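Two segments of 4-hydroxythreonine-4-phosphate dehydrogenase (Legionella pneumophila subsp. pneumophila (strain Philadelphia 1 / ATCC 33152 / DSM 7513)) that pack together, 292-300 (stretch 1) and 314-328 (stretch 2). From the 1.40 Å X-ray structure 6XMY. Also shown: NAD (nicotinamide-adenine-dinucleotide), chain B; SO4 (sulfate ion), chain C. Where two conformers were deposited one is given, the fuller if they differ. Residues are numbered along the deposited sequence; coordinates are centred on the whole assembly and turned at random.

Stretch 1 (292-300) IIRTSVDHG
Stretch 2, residues 314-328: GSMLAAVKMAKDMAL

An extended segment, with strand geometry around R294 to S296, lies against a helix spanning 314-328; the two run nearly antiparallel (169° between N-to-C directions), their axes approach to 7.0 Å, and 479 Å² is buried between them. The helix is regular, phi/psi near -65/-42 except at L328 (-69/-25), with i+4 to i backbone hydrogen bonds running from A318 N to G314 O (2.9 Å) through L328 N to K324 O (2.9 Å). Register is set by S296 CA to A319 CA at 5.6 Å and V297 CA to M316 CA at 5.2 Å.

I292 (phi/psi -121/163) stays out of reach. I293 (-84/129; chi1 m, chi2 t) points toward the helix near its C-terminal end: its CD1 lies 3.8 Å from M326 CB and 4.1 Å from A327 CB, and its CG2 lies 4.4 Å from A323 CB, an apolar contact. M326 (chi1 m, chi2 m, chi3 t) starts toward the strand, but its end leads away. R294 (-138/121; chi1 t) points away; its NH1 and NH2 donate to sulfate O1 at 3.0 and 2.9 Å, the anion lying at the guanidinium edge.

T295 (-117/174; chi1 p) turns back toward the helix. Its OG1 donates to A319 O at 2.8 Å, a carbonyl that also accepts from A323 N at 3.0 Å, so the hydroxyl joins the helix without breaking its ladder. The same OG1 sits 3.6 Å from A323 CB, while T295 CG2 is 4.3 Å from M322 CG. S296 (-159/155; chi1 t) faces away, its OG donating to V297 O at 3.0 Å and accepting a weak bond from NAD N7N at 3.3 Å; its backbone O rests 3.6 Å from A319 CB.

V297 (-61/160; chi1 m) points sideways, bringing CG1 to 3.8 Å from M316 CB (M316: chi1 t, chi2 p, chi3 p). D298 (-102/27; chi1 p, chi2 -25°) leaves the extended conformation, and its N donates to S315 OG at 2.9 Å (152°). S315, chi1 t, points toward stretch 1; D298 OD1 also lies 3.0 Å from S315 OG.

H299 (-145/173; chi1 p, chi2 72°) sets its ring edge against the helix, CD2 3.8 Å from S315 CB, with NAD N7A over one face. ND1 donates to G300 O at 2.9 Å. A water 2.9 Å from H299 NE2 accepts from M316 N at 2.9 Å, bridging the stretches. G300 (-98/-160) donates from N to NAD O2A at 2.8 Å; a CB here would clash with NAD O4D.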

ATOM      1  N   ILE A 292       2.752  10.500   7.596  1.00 13.04           N
ATOM      2  CA  ILE A 292       3.963   9.826   7.158  1.00 12.21           C
ATOM      3  C   ILE A 292       3.748   9.319   5.738  1.00 10.81           C
ATOM      4  O   ILE A 292       2.619   9.209   5.251  1.00 11.63           O
ATOM      5  CB  ILE A 292       4.358   8.649   8.078  1.00 12.44           C
ATOM      6  CG1 ILE A 292       3.269   7.562   8.054  1.00 13.30           C
ATOM      7  CG2 ILE A 292       4.644   9.143   9.504  1.00 13.49           C
ATOM      8  CD1 ILE A 292       3.730   6.191   8.552  1.00 13.98           C
ATOM      9  N   ILE A 293       4.861   9.004   5.080  1.00 11.34           N
ATOM     10  CA  ILE A 293       4.842   8.299   3.806  1.00 10.69           C
ATOM     11  C   ILE A 293       4.744   6.813   4.109  1.00  9.75           C
ATOM     12  O   ILE A 293       5.513   6.285   4.922  1.00 11.00           O
ATOM     13  CB  ILE A 293       6.126   8.589   3.018  1.00 11.10           C
ATOM     14  CG1 ILE A 293       6.247  10.077   2.694  1.00 11.89           C
ATOM     15  CG2 ILE A 293       6.199   7.710   1.784  1.00 12.50           C
ATOM     16  CD1 ILE A 293       7.663  10.498   2.400  1.00 13.36           C
ATOM     17  N   ARG A 294       3.791   6.135   3.473  1.00  9.19           N
ATOM     18  CA  ARG A 294       3.694   4.685   3.587  1.00  9.13           C
ATOM     19  C   ARG A 294       3.388   4.101   2.221  1.00  9.23           C
ATOM     20  O   ARG A 294       2.366   4.442   1.615  1.00  9.32           O
ATOM     21  CB  ARG A 294       2.630   4.250   4.601  1.00  8.90           C
ATOM     22  CG  ARG A 294       2.482   2.727   4.688  1.00  8.74           C
ATOM     23  CD  ARG A 294       1.269   2.247   3.908  1.00  9.70           C
ATOM     24  NE  ARG A 294       1.231   0.788   3.769  1.00  9.29           N
ATOM     25  CZ  ARG A 294       0.133   0.088   3.481  1.00  8.19           C
ATOM     26  NH1 ARG A 294      -1.032   0.705   3.340  1.00  9.76           N
ATOM     27  NH2 ARG A 294       0.196  -1.233   3.361  1.00  9.12           N
ATOM     28  N   THR A 295       4.266   3.226   1.743  1.00  8.36           N
ATOM     29  CA  THR A 295       4.030   2.448   0.535  1.00  7.50           C
ATOM     30  C   THR A 295       4.002   0.969   0.892  1.00  8.19           C
ATOM     31  O   THR A 295       4.302   0.562   2.022  1.00  8.10           O
ATOM     32  CB  THR A 295       5.102   2.713  -0.528  1.00  8.52           C
ATOM     33  OG1 THR A 295       6.375   2.284  -0.032  1.00  9.26           O
ATOM     34  CG2 THR A 295       5.159   4.191  -0.876  1.00  9.78           C
ATOM     35  N   SER A 296       3.669   0.160  -0.111  1.00  7.52           N
ATOM     36  CA  SER A 296       3.420  -1.252   0.115  1.00  9.01           C
ATOM     37  C   SER A 296       3.571  -2.013  -1.190  1.00  8.25           C
ATOM     38  O   SER A 296       3.365  -1.468  -2.284  1.00  8.62           O
ATOM     39  CB  SER A 296       2.012  -1.446   0.668  1.00  9.39           C
ATOM     40  OG  SER A 296       1.748  -2.811   0.922  1.00  9.25           O
ATOM     41  N   VAL A 297       3.878  -3.307  -1.049  1.00  8.49           N
ATOM     42  CA  VAL A 297       3.711  -4.218  -2.168  1.00  8.93           C
ATOM     43  C   VAL A 297       2.246  -4.247  -2.580  1.00  8.66           C
ATOM     44  O   VAL A 297       1.346  -3.892  -1.811  1.00 10.28           O
ATOM     45  CB  VAL A 297       4.187  -5.633  -1.811  1.00  9.72           C
ATOM     46  CG1 VAL A 297       5.688  -5.647  -1.581  1.00 11.11           C
ATOM     47  CG2 VAL A 297       3.412  -6.174  -0.610  1.00 12.03           C
ATOM     48  N   ASP A 298       2.009  -4.683  -3.819  1.00 10.02           N
ATOM     49  CA  ASP A 298       0.661  -4.813  -4.367  1.00  9.76           C
ATOM     50  C   ASP A 298       0.187  -6.261  -4.375  1.00 10.09           C
ATOM     51  O   ASP A 298      -0.641  -6.645  -5.209  1.00 13.08           O
ATOM     52  CB  ASP A 298       0.577  -4.217  -5.772  1.00 13.19           C
ATOM     53  CG  ASP A 298       1.219  -5.101  -6.812  1.00 18.19           C
ATOM     54  OD1 ASP A 298       2.111  -5.899  -6.455  1.00 16.91           O
ATOM     55  OD2 ASP A 298       0.812  -5.021  -7.992  1.00 24.09           O
ATOM     56  N   HIS A 299       0.701  -7.078  -3.466  1.00  9.52           N
ATOM     57  CA  HIS A 299       0.386  -8.494  -3.449  1.00  9.87           C
ATOM     58  C   HIS A 299       0.344  -8.963  -2.007  1.00  9.93           C
ATOM     59  O   HIS A 299       0.705  -8.232  -1.080  1.00 10.25           O
ATOM     60  CB  HIS A 299       1.401  -9.300  -4.261  1.00 10.93           C
ATOM     61  CG  HIS A 299       2.806  -9.177  -3.757  1.00  8.55           C
ATOM     62  ND1 HIS A 299       3.227  -9.768  -2.584  1.00  9.91           N
ATOM     63  CD2 HIS A 299       3.889  -8.542  -4.270  1.00 10.19           C
ATOM     64  CE1 HIS A 299       4.506  -9.497  -2.392  1.00 10.65           C
ATOM     65  NE2 HIS A 299       4.934  -8.754  -3.400  1.00 10.57           N
ATOM     66  N   GLY A 300      -0.075 -10.206  -1.832  1.00 10.00           N
ATOM     67  CA  GLY A 300      -0.245 -10.799  -0.528  1.00 10.71           C
ATOM     68  C   GLY A 300       0.921 -11.660  -0.101  1.00 10.52           C
ATOM     69  O   GLY A 300       2.035 -11.572  -0.638  1.00 10.23           O
ATOM     70  N   GLY A 314       9.724  -7.512  -7.640  1.00  9.75           N
ATOM     71  CA  GLY A 314       9.562  -6.261  -8.365  1.00  9.62           C
ATOM     72  C   GLY A 314       8.688  -5.250  -7.653  1.00  8.72           C
ATOM     73  O   GLY A 314       9.011  -4.056  -7.622  1.00 11.07           O
ATOM     74  N   SER A 315       7.572  -5.702  -7.074  1.00 10.38           N
ATOM     75  CA  SER A 315       6.694  -4.772  -6.366  1.00 10.53           C
ATOM     76  C   SER A 315       7.373  -4.201  -5.125  1.00  8.55           C
ATOM     77  O   SER A 315       7.298  -2.993  -4.871  1.00 10.22           O
ATOM     78  CB  SER A 315       5.375  -5.442  -5.992  1.00 10.33           C
ATOM     79  OG  SER A 315       4.544  -4.521  -5.314  1.00  9.57           O
ATOM     80  N   MET A 316       8.047  -5.044  -4.338  1.00 10.17           N
ATOM     81  CA  MET A 316       8.776  -4.538  -3.175  1.00  9.58           C
ATOM     82  C   MET A 316       9.815  -3.504  -3.592  1.00 10.89           C
ATOM     83  O   MET A 316       9.926  -2.431  -2.980  1.00 10.51           O
ATOM     84  CB  MET A 316       9.428  -5.694  -2.420  1.00 11.19           C
ATOM     85  CG  MET A 316      10.339  -5.218  -1.284  1.00 12.05           C
ATOM     86  SD  MET A 316       9.518  -4.245   0.011  1.00 13.70           S
ATOM     87  CE  MET A 316       8.816  -5.566   0.996  1.00 14.86           C
ATOM     88  N   LEU A 317      10.586  -3.803  -4.644  1.00 11.15           N
ATOM     89  CA  LEU A 317      11.617  -2.865  -5.079  1.00  9.55           C
ATOM     90  C   LEU A 317      11.000  -1.550  -5.524  1.00 10.31           C
ATOM     91  O   LEU A 317      11.509  -0.471  -5.191  1.00 11.83           O
ATOM     92  CB  LEU A 317      12.464  -3.479  -6.195  1.00 11.34           C
ATOM     93  CG  LEU A 317      13.446  -4.569  -5.770  1.00 14.78           C
ATOM     94  CD1 LEU A 317      13.932  -5.357  -6.994  1.00 16.37           C
ATOM     95  CD2 LEU A 317      14.626  -3.955  -5.030  1.00 15.42           C
ATOM     96  N   ALA A 318       9.898  -1.619  -6.274  1.00 10.32           N
ATOM     97  CA  ALA A 318       9.189  -0.410  -6.678  1.00  9.69           C
ATOM     98  C   ALA A 318       8.645   0.353  -5.473  1.00  8.93           C
ATOM     99  O   ALA A 318       8.679   1.591  -5.449  1.00 10.91           O
ATOM    100  CB  ALA A 318       8.062  -0.767  -7.647  1.00 10.28           C
ATOM    101  N   ALA A 319       8.153  -0.365  -4.454  1.00  9.96           N
ATOM    102  CA  ALA A 319       7.586   0.298  -3.279  1.00 10.16           C
ATOM    103  C   ALA A 319       8.656   1.033  -2.484  1.00  7.84           C
ATOM    104  O   ALA A 319       8.421   2.147  -1.998  1.00 10.54           O
ATOM    105  CB  ALA A 319       6.877  -0.717  -2.385  1.00  9.40           C
ATOM    106  N   VAL A 320       9.833   0.421  -2.342  1.00  8.75           N
ATOM    107  CA  VAL A 320      10.949   1.078  -1.670  1.00  9.22           C
ATOM    108  C   VAL A 320      11.405   2.292  -2.467  1.00 10.27           C
ATOM    109  O   VAL A 320      11.647   3.368  -1.905  1.00 10.97           O
ATOM    110  CB  VAL A 320      12.093   0.075  -1.440  1.00 10.43           C
ATOM    111  CG1 VAL A 320      13.312   0.794  -0.871  1.00 12.53           C
ATOM    112  CG2 VAL A 320      11.648  -1.050  -0.497  1.00 11.53           C
ATOM    113  N   LYS A 321      11.517   2.152  -3.788  1.00 11.03           N
ATOM    114  CA  LYS A 321      11.967   3.280  -4.595  1.00 10.93           C
ATOM    115  C   LYS A 321      10.967   4.429  -4.554  1.00 11.53           C
ATOM    116  O   LYS A 321      11.362   5.602  -4.491  1.00 12.75           O
ATOM    117  CB  LYS A 321      12.246   2.821  -6.026  1.00 13.17           C
ATOM    118  CG  LYS A 321      13.495   1.961  -6.120  1.00 18.36           C
ATOM    119  CD  LYS A 321      13.674   1.360  -7.502  1.00 22.90           C
ATOM    120  CE  LYS A 321      14.425   0.037  -7.415  1.00 27.53           C
ATOM    121  NZ  LYS A 321      14.834  -0.486  -8.752  1.00 32.13           N
ATOM    122  N   MET A 322       9.671   4.122  -4.564  1.00 11.35           N
ATOM    123  CA  MET A 322       8.680   5.191  -4.486  1.00 12.69           C
ATOM    124  C   MET A 322       8.743   5.900  -3.139  1.00 13.12           C
ATOM    125  O   MET A 322       8.675   7.134  -3.077  1.00 12.82           O
ATOM    126  CB  MET A 322       7.278   4.646  -4.752  1.00 13.30           C
ATOM    127  CG  MET A 322       6.218   5.722  -4.698  1.00 16.74           C
ATOM    128  SD  MET A 322       4.581   5.149  -5.147  1.00 20.04           S
ATOM    129  CE  MET A 322       4.852   4.667  -6.851  1.00 24.25           C
ATOM    130  N   ALA A 323       8.877   5.138  -2.053  1.00 11.01           N
ATOM    131  CA  ALA A 323       9.007   5.753  -0.736  1.00 11.06           C
ATOM    132  C   ALA A 323      10.249   6.632  -0.666  1.00 13.13           C
ATOM    133  O   ALA A 323      10.200   7.753  -0.138  1.00 12.81           O
ATOM    134  CB  ALA A 323       9.020   4.677   0.349  1.00 12.27           C
ATOM    135  N   LYS A 324      11.369   6.149  -1.210  1.00 13.03           N
ATOM    136  CA  LYS A 324      12.587   6.951  -1.258  1.00 13.83           C
ATOM    137  C   LYS A 324      12.363   8.238  -2.036  1.00 13.02           C
ATOM    138  O   LYS A 324      12.757   9.324  -1.591  1.00 13.81           O
ATOM    139  CB  LYS A 324      13.716   6.145  -1.895  1.00 14.35           C
ATOM    140  CG  LYS A 324      15.020   6.920  -2.069  1.00 17.02           C
ATOM    141  CD  LYS A 324      16.037   6.096  -2.845  1.00 21.14           C
ATOM    142  CE  LYS A 324      17.061   6.967  -3.556  1.00 29.20           C
ATOM    143  NZ  LYS A 324      17.913   6.137  -4.459  1.00 32.84           N
ATOM    144  N   ASP A 325      11.720   8.137  -3.203  1.00 13.49           N
ATOM    145  CA  ASP A 325      11.514   9.319  -4.036  1.00 16.29           C
ATOM    146  C   ASP A 325      10.637  10.337  -3.325  1.00 16.40           C
ATOM    147  O   ASP A 325      10.886  11.548  -3.399  1.00 18.91           O
ATOM    148  CB  ASP A 325      10.899   8.917  -5.375  1.00 16.69           C
ATOM    149  CG  ASP A 325      11.890   8.216  -6.291  1.00 24.86           C
ATOM    150  OD1 ASP A 325      13.106   8.259  -6.008  1.00 27.32           O
ATOM    151  OD2 ASP A 325      11.446   7.616  -7.294  1.00 30.15           O
ATOM    152  N   MET A 326       9.624   9.864  -2.598  1.00 15.48           N
ATOM    153  CA  MET A 326       8.740  10.759  -1.850  0.58 16.19           C
ATOM    154  C   MET A 326       9.467  11.399  -0.676  1.00 17.58           C
ATOM    155  O   MET A 326       9.265  12.584  -0.372  1.00 20.54           O
ATOM    156  CB  MET A 326       7.533   9.971  -1.339  0.58 13.51           C
ATOM    157  CG  MET A 326       6.549   9.573  -2.420  0.58 15.07           C
ATOM    158  SD  MET A 326       5.766  11.018  -3.167  0.58 18.30           S
ATOM    159  CE  MET A 326       4.884  10.222  -4.496  0.58 18.62           C
ATOM    160  N   ALA A 327      10.300  10.622   0.015  1.00 16.59           N
ATOM    161  CA  ALA A 327      11.030  11.180   1.147  1.00 17.11           C
ATOM    162  C   ALA A 327      12.022  12.240   0.685  1.00 19.31           C
ATOM    163  O   ALA A 327      12.194  13.266   1.352  1.00 21.65           O
ATOM    164  CB  ALA A 327      11.720  10.065   1.928  1.00 17.52           C
ATOM    165  N   LEU A 328      12.662  12.025  -0.467  1.00 19.82           N
ATOM    166  CA  LEU A 328      13.624  13.006  -0.957  1.00 20.87           C
ATOM    167  C   LEU A 328      12.946  14.301  -1.384  1.00 24.70           C
ATOM    168  O   LEU A 328      13.578  15.362  -1.363  1.00 27.94           O
ATOM    169  CB  LEU A 328      14.448  12.416  -2.105  1.00 21.64           C
ATOM    170  CG  LEU A 328      15.467  11.353  -1.693  1.00 23.28           C
ATOM    171  CD1 LEU A 328      16.032  10.649  -2.916  1.00 24.68           C
ATOM    172  CD2 LEU A 328      16.583  11.987  -0.883  1.00 24.39           C
TER
HETATM  173  PA  NAD B 401      -1.547 -13.143  -2.868  1.00 14.49           P
HETATM  174  O1A NAD B 401      -0.946 -13.811  -1.648  1.00 15.23           O
HETATM  175  O2A NAD B 401      -0.943 -12.058  -3.733  1.00 18.15           O
HETATM  176  O5B NAD B 401      -1.656 -14.521  -3.896  1.00 17.16           O
HETATM  177  C5B NAD B 401      -2.215 -14.191  -5.146  1.00 17.49           C
HETATM  178  C4B NAD B 401      -1.427 -14.886  -6.271  1.00 16.68           C
HETATM  179  O4B NAD B 401      -0.255 -14.090  -6.565  1.00 17.99           O
HETATM  180  C3B NAD B 401      -0.943 -16.277  -5.774  1.00 15.17           C
HETATM  181  O3B NAD B 401      -1.016 -17.127  -6.906  1.00 20.23           O
HETATM  182  C2B NAD B 401       0.513 -15.975  -5.312  1.00 16.43           C
HETATM  183  O2B NAD B 401       1.368 -17.072  -5.442  1.00 19.57           O
HETATM  184  C1B NAD B 401       0.918 -14.886  -6.355  1.00 17.08           C
HETATM  185  N9A NAD B 401       1.893 -13.932  -5.836  1.00 15.96           N
HETATM  186  C8A NAD B 401       1.752 -12.962  -4.827  1.00 15.10           C
HETATM  187  N7A NAD B 401       2.855 -12.256  -4.647  1.00 13.86           N
HETATM  188  C5A NAD B 401       3.759 -12.756  -5.574  1.00 13.23           C
HETATM  189  C6A NAD B 401       5.097 -12.429  -5.876  1.00 15.38           C
HETATM  190  N6A NAD B 401       5.719 -11.426  -5.203  1.00 14.54           N
HETATM  191  N1A NAD B 401       5.764 -13.105  -6.858  1.00 17.43           N
HETATM  192  C2A NAD B 401       5.081 -14.096  -7.509  1.00 19.52           C
HETATM  193  N3A NAD B 401       3.817 -14.522  -7.332  1.00 18.06           N
HETATM  194  C4A NAD B 401       3.178 -13.814  -6.337  1.00 15.38           C
HETATM  195  O3  NAD B 401      -2.995 -12.632  -2.349  1.00 16.92           O
HETATM  196  PN  NAD B 401      -4.255 -13.482  -1.899  1.00 15.78           P
HETATM  197  O1N NAD B 401      -5.548 -12.807  -2.288  1.00 16.22           O
HETATM  198  O2N NAD B 401      -3.942 -14.940  -1.962  1.00 21.30           O
HETATM  199  O5D NAD B 401      -4.319 -13.197  -0.149  1.00 17.36           O
HETATM  200  C5D NAD B 401      -3.286 -13.770   0.582  1.00 14.22           C
HETATM  201  C4D NAD B 401      -3.166 -12.976   1.884  1.00 13.06           C
HETATM  202  O4D NAD B 401      -2.440 -11.756   1.587  1.00 10.61           O
HETATM  203  C3D NAD B 401      -4.581 -12.535   2.393  1.00 13.41           C
HETATM  204  O3D NAD B 401      -4.515 -12.573   3.790  1.00 13.05           O
HETATM  205  C2D NAD B 401      -4.693 -11.080   1.884  1.00 11.39           C
HETATM  206  O2D NAD B 401      -5.472 -10.235   2.685  1.00 12.92           O
HETATM  207  C1D NAD B 401      -3.208 -10.677   2.105  1.00 10.94           C
HETATM  208  N1N NAD B 401      -2.833  -9.464   1.300  1.00 11.63           N
HETATM  209  C2N NAD B 401      -2.079  -8.529   1.957  1.00 12.22           C
HETATM  210  C3N NAD B 401      -1.672  -7.367   1.296  1.00 11.81           C
HETATM  211  C7N NAD B 401      -0.848  -6.431   2.098  1.00 10.51           C
HETATM  212  O7N NAD B 401      -0.512  -6.707   3.251  1.00  9.46           O
HETATM  213  N7N NAD B 401      -0.459  -5.261   1.477  1.00 13.63           N
HETATM  214  C4N NAD B 401      -2.038  -7.156  -0.046  1.00 12.60           C
HETATM  215  C5N NAD B 401      -2.803  -8.143  -0.694  1.00 12.38           C
HETATM  216  C6N NAD B 401      -3.208  -9.303  -0.003  1.00 11.65           C
HETATM  217  S   SO4 C 402      -3.604  -2.685   2.964  1.00 11.07           S
HETATM  218  O1  SO4 C 402      -2.538  -1.762   2.584  1.00 12.22           O
HETATM  219  O2  SO4 C 402      -3.088  -3.630   3.949  1.00 11.77           O
HETATM  220  O3  SO4 C 402      -4.679  -1.914   3.585  1.00 11.68           O
HETATM  221  O4  SO4 C 402      -4.129  -3.446   1.817  1.00 14.74           O
HETATM  222  O   HOH W   1       7.464  -7.932  -4.449  1.00 10.67           O